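Local atomic coordinates of extracellular invertase (Aspergillus kawachii, PDB entry 5XH8), a protein that hydrolyses the beta-fructofuranoside bond of sucrose as a family GH32 enzyme and transfers fructosyl units with high activity, probably building fructooligosaccharides such as 1-kestose. Residues Phe477-Ser482 against Thr573-Phe578; Glu483-Thr488 against Val565-Ala570; Thr430-Ser435 against Phe447-Ser452. One frame throughout, in Å; residues are numbered along the deposited sequence.

Interaction 1: residues Phe477-Ser482 against Thr573-Phe578; sequences FQILSS and TNISFF
Gln-478 and Ser-576 form a hydrogen-bonded antiparallel pair in a sheet of the C-terminal GH32 domain, and next to it the ladder is broken by a beta bulge. Gln-478 N reaches Ser-576 O at 2.8 Å, nearly straight at 172°, and Gln-478 O accepts the return bond from Ser-576 N. Beyond Ile-479 the register slips by one residue. Leu-480 and Ser-481 both face Asn-574, a G1 bulge, with Leu-480 in the left-handed region. The ladder resumes at Ser-481, whose N and O bond Asn-574 O and N, each on a carbonyl lone pair. Leu-480 N instead donates to a water at 2.9 Å, which returns a weak bond to Thr-573 O. Gln-478 OE1 accepts Ser-481 OG at 3.1 Å from above its amide plane, a link within the strand that spans the bulge. The other face is apolar: Phe-477 and Phe-577 lie side by side, Phe-477 CE1 to Phe-577 CD1 3.9 Å, their planes 39° apart, and Ile-479 CG2 meets Ile-575 CG1. Phe-587 meets both phenyl rings edge-to-face, and Leu-458 of strand 455-463, in the second sheet, touches Phe-477 and Ile-575. An apolar face laid against a second sheet is typical of a beta-sandwich.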
loop_
_atom_site.group_PDB
_atom_site.type_symbol
_atom_site.label_atom_id
_atom_site.label_comp_id
_atom_site.label_asym_id
_atom_site.label_seq_id
_atom_site.Cartn_x
_atom_site.Cartn_y
_atom_site.Cartn_z
ATOM N N PHE A 477 22.600 6.437 -49.291
ATOM C CA PHE A 477 23.609 7.472 -49.154
ATOM C C PHE A 477 24.670 7.082 -48.153
ATOM O O PHE A 477 24.434 6.301 -47.240
ATOM C CB PHE A 477 22.995 8.798 -48.735
ATOM C CG PHE A 477 21.958 9.314 -49.681
ATOM C CD1 PHE A 477 22.315 10.137 -50.746
ATOM C CD2 PHE A 477 20.614 8.986 -49.506
ATOM C CE1 PHE A 477 21.355 10.606 -51.624
ATOM C CE2 PHE A 477 19.651 9.458 -50.381
ATOM C CZ PHE A 477 20.022 10.264 -51.443
ATOM N N GLN A 478 25.850 7.646 -48.360
ATOM C CA GLN A 478 26.940 7.557 -47.432
ATOM C C GLN A 478 27.052 8.949 -46.817
ATOM O O GLN A 478 27.101 9.937 -47.540
ATOM C CB GLN A 478 28.222 7.161 -48.160
ATOM C CG GLN A 478 29.317 6.717 -47.230
ATOM C CD GLN A 478 30.613 6.394 -47.959
ATOM O OE1 GLN A 478 31.365 7.284 -48.348
ATOM N NE2 GLN A 478 30.884 5.118 -48.117
ATOM N N ILE A 479 27.057 9.030 -45.492
ATOM C CA ILE A 479 27.069 10.319 -44.789
ATOM C C ILE A 479 28.161 10.342 -43.750
ATOM O O ILE A 479 28.729 9.302 -43.427
ATOM C CB ILE A 479 25.705 10.632 -44.117
ATOM C CG1 ILE A 479 25.354 9.576 -43.044
ATOM C CG2 ILE A 479 24.611 10.714 -45.174
ATOM C CD1 ILE A 479 24.112 9.914 -42.235
ATOM N N LEU A 480 28.424 11.531 -43.212
ATOM C CA LEU A 480 29.420 11.705 -42.160
ATOM C C LEU A 480 30.769 11.037 -42.554
ATOM O O LEU A 480 31.356 10.267 -41.784
ATOM C CB LEU A 480 28.877 11.164 -40.821
ATOM C CG LEU A 480 27.598 11.837 -40.289
ATOM C CD1 LEU A 480 26.945 11.008 -39.171
ATOM C CD2 LEU A 480 27.904 13.253 -39.830
ATOM N N SER A 481 31.207 11.343 -43.775
ATOM C CA SER A 481 32.355 10.683 -44.427
ATOM C C SER A 481 33.584 11.540 -44.472
ATOM O O SER A 481 33.519 12.748 -44.687
ATOM C CB SER A 481 32.039 10.321 -45.875
ATOM O OG SER A 481 31.140 9.246 -45.900
ATOM N N SER A 482 34.709 10.873 -44.281
ATOM C CA SER A 482 36.034 11.436 -44.503
ATOM C C SER A 482 36.933 10.228 -44.782
ATOM O O SER A 482 36.428 9.104 -44.948
ATOM C CB SER A 482 36.486 12.219 -43.271
ATOM O OG SER A 482 36.611 11.370 -42.141
ATOM N N THR A 573 32.005 14.988 -42.650
ATOM C CA THR A 573 30.771 15.668 -43.028
ATOM C C THR A 573 30.342 15.458 -44.491
ATOM O O THR A 573 29.344 16.042 -44.918
ATOM C CB THR A 573 30.914 17.183 -42.787
ATOM O OG1 THR A 573 31.977 17.686 -43.593
ATOM C CG2 THR A 573 31.219 17.485 -41.325
ATOM N N ASN A 574 31.073 14.632 -45.251
ATOM C CA ASN A 574 30.797 14.471 -46.683
ATOM C C ASN A 574 29.676 13.485 -46.912
ATOM O O ASN A 574 29.487 12.530 -46.133
ATOM C CB ASN A 574 32.048 14.032 -47.461
ATOM C CG ASN A 574 33.144 15.087 -47.432
ATOM O OD1 ASN A 574 34.196 14.892 -46.826
ATOM N ND2 ASN A 574 32.884 16.220 -48.039
ATOM N N ILE A 575 28.957 13.718 -48.002
ATOM C CA ILE A 575 27.826 12.898 -48.399
ATOM C C ILE A 575 28.026 12.393 -49.824
ATOM O O ILE A 575 28.454 13.151 -50.678
ATOM C CB ILE A 575 26.516 13.705 -48.316
ATOM C CG1 ILE A 575 26.228 14.091 -46.856
ATOM C CG2 ILE A 575 25.354 12.904 -48.906
ATOM C CD1 ILE A 575 25.023 14.999 -46.690
ATOM N N SER A 576 27.687 11.133 -50.071
ATOM C CA SER A 576 27.776 10.543 -51.401
ATOM C C SER A 576 26.560 9.690 -51.695
ATOM O O SER A 576 25.988 9.092 -50.769
ATOM C CB SER A 576 29.011 9.659 -51.489
ATOM O OG SER A 576 30.155 10.442 -51.254
ATOM N N PHE A 577 26.191 9.606 -52.981
ATOM C CA PHE A 577 25.261 8.570 -53.459
ATOM C C PHE A 577 25.949 7.237 -53.246
ATOM O O PHE A 577 27.178 7.151 -53.297
ATOM C CB PHE A 577 24.927 8.712 -54.956
ATOM C CG PHE A 577 24.270 10.013 -55.314
ATOM C CD1 PHE A 577 22.899 10.154 -55.223
ATOM C CD2 PHE A 577 25.025 11.100 -55.734
ATOM C CE1 PHE A 577 22.290 11.362 -55.532
ATOM C CE2 PHE A 577 24.425 12.308 -56.047
ATOM C CZ PHE A 577 23.053 12.441 -55.945
ATOM N N PHE A 578 25.166 6.206 -52.976
ATOM C CA PHE A 578 25.696 4.862 -52.835
ATOM C C PHE A 578 24.764 3.898 -53.551
ATOM O O PHE A 578 23.544 4.021 -53.446
ATOM C CB PHE A 578 25.811 4.458 -51.362
ATOM C CG PHE A 578 25.864 2.970 -51.154
ATOM C CD1 PHE A 578 27.036 2.265 -51.395
ATOM C CD2 PHE A 578 24.735 2.268 -50.763
ATOM C CE1 PHE A 578 27.087 0.891 -51.219
ATOM C CE2 PHE A 578 24.777 0.892 -50.583
ATOM C CZ PHE A 578 25.957 0.199 -50.807
HETATM O O HOH W 1 27.227 14.155 -43.657
#

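Interaction 2: residues Glu483-Thr488 against Val565-Ala570; sequences EHESTT and VRSWYA
Glu-485 sends its carboxylate across to the backbone of the loop Val-565-Ala-570, joining the turn before strand 487-492 to the connection between strands 559-564 and 574-580 of the GH32 C-terminal beta-sandwich. The hydrogen bonds come as a pair on consecutive amides. Glu-485 OE2 receives Trp-568 N on its syn lone pair at 2.8 Å, nearly straight, while Tyr-569 N reaches Glu-485 OE1 at 3.0 Å, also from the syn side but 26° out of the carboxylate plane. With CG beside the backbone N (chi1 -59°) and the chain extended beyond it, the acid spans the gap between segments that form no backbone pairs here. Each oxygen has a further donor, OE1 the hydroxyl of Ser-572 and OE2 the amide of Ala-507; several donors around a buried carboxylate would favour its charged form.

The aromatic contact lies beside this grip. His-484 and Tyr-569 form an offset stack with centroids 4.8 Å apart and planes at 28°, and His-484 CB comes within 3.5 Å of Tyr-569 CE2. Trp-568 CD1 sits over the centre of the opposite face of the tyrosine, whose edge is turned to Glu-485 OE1.

Apolar packing is slight: Thr-487 and Val-565 cross at about a right angle, and their contact is made by the methyls Thr-487 CG2 and Val-565 CG1, 4.1 Å apart.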
loop_
_atom_site.group_PDB
_atom_site.type_symbol
_atom_site.label_atom_id
_atom_site.label_comp_id
_atom_site.label_asym_id
_atom_site.label_seq_id
_atom_site.Cartn_x
_atom_site.Cartn_y
_atom_site.Cartn_z
ATOM N N GLU A 483 38.244 10.420 -44.820
ATOM C CA GLU A 483 39.125 9.284 -45.093
ATOM C C GLU A 483 39.072 8.228 -43.965
ATOM O O GLU A 483 39.243 7.044 -44.226
ATOM C CB GLU A 483 40.570 9.739 -45.372
ATOM C CG GLU A 483 41.502 9.833 -44.171
ATOM C CD GLU A 483 42.986 9.904 -44.563
ATOM O OE1 GLU A 483 43.604 8.853 -44.867
ATOM O OE2 GLU A 483 43.540 11.021 -44.545
ATOM N N HIS A 484 38.832 8.659 -42.726
ATOM C CA HIS A 484 38.834 7.753 -41.569
ATOM C C HIS A 484 37.468 7.180 -41.143
ATOM O O HIS A 484 37.429 6.219 -40.395
ATOM C CB HIS A 484 39.469 8.466 -40.384
ATOM C CG HIS A 484 40.902 8.833 -40.613
ATOM N ND1 HIS A 484 41.897 7.883 -40.757
ATOM C CD2 HIS A 484 41.506 10.038 -40.747
ATOM C CE1 HIS A 484 43.052 8.490 -40.962
ATOM N NE2 HIS A 484 42.842 9.796 -40.961
ATOM N N GLU A 485 36.368 7.783 -41.591
ATOM C CA GLU A 485 35.012 7.414 -41.120
ATOM C C GLU A 485 33.978 7.531 -42.225
ATOM O O GLU A 485 34.145 8.305 -43.169
ATOM C CB GLU A 485 34.562 8.328 -39.962
ATOM C CG GLU A 485 35.464 8.324 -38.740
ATOM C CD GLU A 485 35.153 9.427 -37.735
ATOM O OE1 GLU A 485 35.041 10.617 -38.106
ATOM O OE2 GLU A 485 35.066 9.112 -36.532
ATOM N N SER A 486 32.898 6.771 -42.076
ATOM C CA SER A 486 31.727 6.890 -42.929
ATOM C C SER A 486 30.546 6.138 -42.317
ATOM O O SER A 486 30.712 5.141 -41.622
ATOM C CB SER A 486 31.999 6.317 -44.336
ATOM O OG SER A 486 32.323 4.944 -44.248
ATOM N N THR A 487 29.352 6.589 -42.648
ATOM C CA THR A 487 28.139 5.881 -42.279
ATOM C C THR A 487 27.295 5.688 -43.522
ATOM O O THR A 487 27.129 6.634 -44.290
ATOM C CB THR A 487 27.351 6.708 -41.243
ATOM O OG1 THR A 487 28.165 6.884 -40.081
ATOM C CG2 THR A 487 26.060 6.009 -40.884
ATOM N N THR A 488 26.735 4.496 -43.704
ATOM C CA THR A 488 25.933 4.213 -44.893
ATOM C C THR A 488 24.528 3.822 -44.504
ATOM O O THR A 488 24.325 2.959 -43.648
ATOM C CB THR A 488 26.590 3.129 -45.770
ATOM O OG1 THR A 488 27.947 3.495 -45.976
ATOM C CG2 THR A 488 25.937 3.063 -47.115
ATOM N N VAL A 565 25.183 8.009 -34.154
ATOM C CA VAL A 565 26.262 8.070 -35.143
ATOM C C VAL A 565 27.398 8.929 -34.593
ATOM O O VAL A 565 27.471 10.119 -34.828
ATOM C CB VAL A 565 25.771 8.509 -36.544
ATOM C CG1 VAL A 565 25.026 7.364 -37.195
ATOM C CG2 VAL A 565 24.899 9.758 -36.512
ATOM N N ARG A 566 28.277 8.290 -33.827
ATOM C CA ARG A 566 29.224 9.022 -33.021
ATOM C C ARG A 566 30.575 9.211 -33.764
ATOM O O ARG A 566 31.614 8.723 -33.327
ATOM C CB ARG A 566 29.339 8.346 -31.644
ATOM C CG ARG A 566 28.075 8.589 -30.800
ATOM C CD ARG A 566 28.165 8.325 -29.282
ATOM N NE ARG A 566 27.672 7.017 -29.031
ATOM C CZ ARG A 566 26.638 6.613 -28.295
ATOM N NH1 ARG A 566 25.901 7.380 -27.477
ATOM N NH2 ARG A 566 26.414 5.318 -28.343
ATOM N N SER A 567 30.535 9.960 -34.870
ATOM C CA SER A 567 31.753 10.275 -35.631
ATOM C C SER A 567 32.619 11.249 -34.829
ATOM O O SER A 567 32.108 12.147 -34.133
ATOM C CB SER A 567 31.421 10.824 -37.031
ATOM O OG SER A 567 30.989 12.169 -36.980
ATOM N N TRP A 568 33.933 11.050 -34.928
ATOM C CA TRP A 568 34.930 11.853 -34.227
ATOM C C TRP A 568 35.457 13.076 -35.003
ATOM O O TRP A 568 35.491 14.174 -34.448
ATOM C CB TRP A 568 36.120 10.959 -33.838
ATOM C CG TRP A 568 37.203 11.733 -33.177
ATOM C CD1 TRP A 568 38.353 12.197 -33.756
ATOM C CD2 TRP A 568 37.236 12.169 -31.813
ATOM N NE1 TRP A 568 39.090 12.893 -32.834
ATOM C CE2 TRP A 568 38.431 12.902 -31.639
ATOM C CE3 TRP A 568 36.367 12.022 -30.723
ATOM C CZ2 TRP A 568 38.792 13.462 -30.415
ATOM C CZ3 TRP A 568 36.720 12.595 -29.504
ATOM C CH2 TRP A 568 37.920 13.299 -29.360
ATOM N N TYR A 569 35.924 12.855 -36.237
ATOM C CA TYR A 569 36.753 13.833 -36.963
ATOM C C TYR A 569 35.911 15.001 -37.471
ATOM O O TYR A 569 34.807 14.812 -37.984
ATOM C CB TYR A 569 37.522 13.169 -38.146
ATOM C CG TYR A 569 38.691 12.308 -37.725
ATOM C CD1 TYR A 569 39.908 12.884 -37.350
ATOM C CD2 TYR A 569 38.596 10.913 -37.698
ATOM C CE1 TYR A 569 40.993 12.100 -36.947
ATOM C CE2 TYR A 569 39.683 10.120 -37.301
ATOM C CZ TYR A 569 40.878 10.731 -36.927
ATOM O OH TYR A 569 41.943 9.972 -36.521
ATOM N N ALA A 570 36.450 16.206 -37.327
ATOM C CA ALA A 570 35.788 17.436 -37.747
ATOM C C ALA A 570 35.340 17.373 -39.219
ATOM O O ALA A 570 34.240 17.845 -39.549
ATOM C CB ALA A 570 36.696 18.631 -37.503
#

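Interaction 3: residues Thr430-Ser435 against Phe447-Ser452; sequences TSFTES and FKRSPS
Glu-434 and Lys-448 join edge strand 430-439 to the loop that leads from strand 444-446 to strand 455-463 in the GH32 C-terminal beta-sandwich. The donor is the backbone amide of Lys-448, which meets Glu-434 OE1 at 2.9 Å on its syn side, 30° out of the carboxylate plane and bent to 132°. The same N-H is directed more squarely at Glu-434 OE2, 3.3 Å from Lys-448 N, but that bond is weak, so one amide is shared unequally by two oxygens. The lysine's own extended chain leads away from the strand. A bend at chi2 (73°) turns Glu-434 CD out of line with the start of its chain, and the carboxylate lies nearly parallel to the Phe-447 ring, with Glu-434 CG 3.7 Å from the ring centroid in a CH-pi contact over the face.

Elsewhere in the loop, Ser-450 OG accepts the backbone N-H of Ile-575, and Ser-452 OG is hydrogen-bonded to Glu-594 OE2; both reach neighbouring strands. The backbone of the 430-435 segment is meanwhile paired with strand 585-594.

Arg-449 is engaged through its flat group: the guanidinium stacks on Phe-432, centres 4.0 Å apart and planes nearly parallel. The extended chain brings Arg-449 CD over the middle of the same ring face, 3.6 Å from its centroid, while Arg-449 NH1 comes within 3.3 Å of Phe-432 CB.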
loop_
_atom_site.group_PDB
_atom_site.type_symbol
_atom_site.label_atom_id
_atom_site.label_comp_id
_atom_site.label_asym_id
_atom_site.label_seq_id
_atom_site.Cartn_x
_atom_site.Cartn_y
_atom_site.Cartn_z
ATOM N N THR A 430 20.242 26.868 -44.122
ATOM C CA THR A 430 20.497 27.243 -45.500
ATOM C C THR A 430 20.465 25.993 -46.364
ATOM O O THR A 430 21.057 24.950 -46.031
ATOM C CB THR A 430 21.795 28.036 -45.619
ATOM O OG1 THR A 430 22.882 27.265 -45.089
ATOM C CG2 THR A 430 21.656 29.382 -44.834
ATOM N N SER A 431 19.738 26.114 -47.467
ATOM C CA SER A 431 19.338 24.987 -48.273
ATOM C C SER A 431 20.108 24.959 -49.588
ATOM O O SER A 431 20.267 25.999 -50.220
ATOM C CB SER A 431 17.853 25.128 -48.562
ATOM O OG SER A 431 17.326 23.877 -48.925
ATOM N N PHE A 432 20.575 23.785 -50.002
ATOM C CA PHE A 432 21.082 23.606 -51.364
ATOM C C PHE A 432 20.624 22.258 -51.900
ATOM O O PHE A 432 20.170 21.398 -51.132
ATOM C CB PHE A 432 22.621 23.759 -51.437
ATOM C CG PHE A 432 23.385 22.731 -50.641
ATOM C CD1 PHE A 432 23.739 21.507 -51.215
ATOM C CD2 PHE A 432 23.759 22.987 -49.317
ATOM C CE1 PHE A 432 24.442 20.561 -50.492
ATOM C CE2 PHE A 432 24.460 22.035 -48.586
ATOM C CZ PHE A 432 24.800 20.826 -49.176
ATOM N N THR A 433 20.734 22.087 -53.218
ATOM C CA THR A 433 20.295 20.860 -53.878
ATOM C C THR A 433 21.446 20.217 -54.630
ATOM O O THR A 433 22.348 20.897 -55.085
ATOM C CB THR A 433 19.123 21.119 -54.856
ATOM O OG1 THR A 433 19.531 22.073 -55.845
ATOM C CG2 THR A 433 17.862 21.652 -54.120
ATOM N N GLU A 434 21.401 18.895 -54.731
ATOM C CA GLU A 434 22.336 18.101 -55.486
ATOM C C GLU A 434 21.516 17.467 -56.608
ATOM O O GLU A 434 20.401 17.001 -56.367
ATOM C CB GLU A 434 22.938 17.032 -54.586
ATOM C CG GLU A 434 23.810 15.992 -55.273
ATOM C CD GLU A 434 25.168 16.509 -55.717
ATOM O OE1 GLU A 434 25.685 17.522 -55.191
ATOM O OE2 GLU A 434 25.754 15.855 -56.592
ATOM N N SER A 435 22.070 17.443 -57.821
ATOM C CA SER A 435 21.329 16.987 -59.007
ATOM C C SER A 435 20.952 15.534 -58.943
ATOM O O SER A 435 21.752 14.698 -58.537
ATOM C CB SER A 435 22.155 17.199 -60.288
ATOM O OG SER A 435 22.270 18.577 -60.566
ATOM N N PHE A 447 28.888 13.900 -53.497
ATOM C CA PHE A 447 28.062 15.055 -53.839
ATOM C C PHE A 447 28.995 16.170 -54.296
ATOM O O PHE A 447 30.125 16.260 -53.822
ATOM C CB PHE A 447 27.240 15.554 -52.625
ATOM C CG PHE A 447 25.919 14.828 -52.394
ATOM C CD1 PHE A 447 25.707 13.516 -52.820
ATOM C CD2 PHE A 447 24.886 15.470 -51.705
ATOM C CE1 PHE A 447 24.487 12.881 -52.601
ATOM C CE2 PHE A 447 23.669 14.830 -51.478
ATOM C CZ PHE A 447 23.471 13.540 -51.930
ATOM N N LYS A 448 28.524 17.017 -55.204
ATOM C CA LYS A 448 29.276 18.203 -55.600
ATOM C C LYS A 448 29.473 19.128 -54.413
ATOM O O LYS A 448 30.530 19.764 -54.280
ATOM C CB LYS A 448 28.561 18.961 -56.723
ATOM C CG LYS A 448 29.460 19.963 -57.427
ATOM C CD LYS A 448 28.677 20.923 -58.303
ATOM C CE LYS A 448 29.591 21.969 -58.924
ATOM N NZ LYS A 448 28.784 23.123 -59.412
ATOM N N ARG A 449 28.446 19.225 -53.565
ATOM C CA ARG A 449 28.540 19.988 -52.324
ATOM C C ARG A 449 27.997 19.172 -51.132
ATOM O O ARG A 449 26.990 18.487 -51.236
ATOM C CB ARG A 449 27.775 21.280 -52.471
ATOM C CG ARG A 449 27.982 22.245 -51.329
ATOM C CD ARG A 449 26.997 23.369 -51.453
ATOM N NE ARG A 449 26.929 24.148 -50.230
ATOM C CZ ARG A 449 26.155 25.216 -50.076
ATOM N NH1 ARG A 449 25.367 25.636 -51.070
ATOM N NH2 ARG A 449 26.154 25.874 -48.921
ATOM N N SER A 450 28.698 19.240 -50.011
ATOM C CA SER A 450 28.306 18.543 -48.803
ATOM C C SER A 450 28.168 19.600 -47.731
ATOM O O SER A 450 28.752 20.698 -47.861
ATOM C CB SER A 450 29.353 17.520 -48.400
ATOM O OG SER A 450 29.249 16.345 -49.163
ATOM N N PRO A 451 27.379 19.294 -46.667
ATOM C CA PRO A 451 27.351 20.196 -45.519
ATOM C C PRO A 451 28.717 20.277 -44.889
ATOM O O PRO A 451 29.474 19.320 -44.941
ATOM C CB PRO A 451 26.345 19.529 -44.548
ATOM C CG PRO A 451 26.258 18.118 -44.981
ATOM C CD PRO A 451 26.483 18.135 -46.469
ATOM N N SER A 452 29.028 21.423 -44.320
ATOM C CA SER A 452 30.275 21.612 -43.616
ATOM C C SER A 452 30.128 21.373 -42.116
ATOM O O SER A 452 31.096 21.567 -41.389
ATOM C CB SER A 452 30.775 23.028 -43.848
ATOM O OG SER A 452 29.821 23.942 -43.346
#

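In the fold
From the N terminus, the chain first closes interaction 3, a short excursion in which the strand 430-439 is met again by the loop after strand 444-446. Interaction 1 opens later, at 477-482, and closes only at 573-578; within that span lies interaction 2, opening at 483-488 and closing at 565-570, so these two nest while interaction 3 stands in series before both. Interaction 1 pairs two strands of one sheet, and interaction 2 joins the turn between that sheet's neighbouring strands 474-481 and 487-492 to the loop 565-570. Interaction 3 joins the second sheet to the loop 447-452, which also meets strand 574-580 of interaction 1.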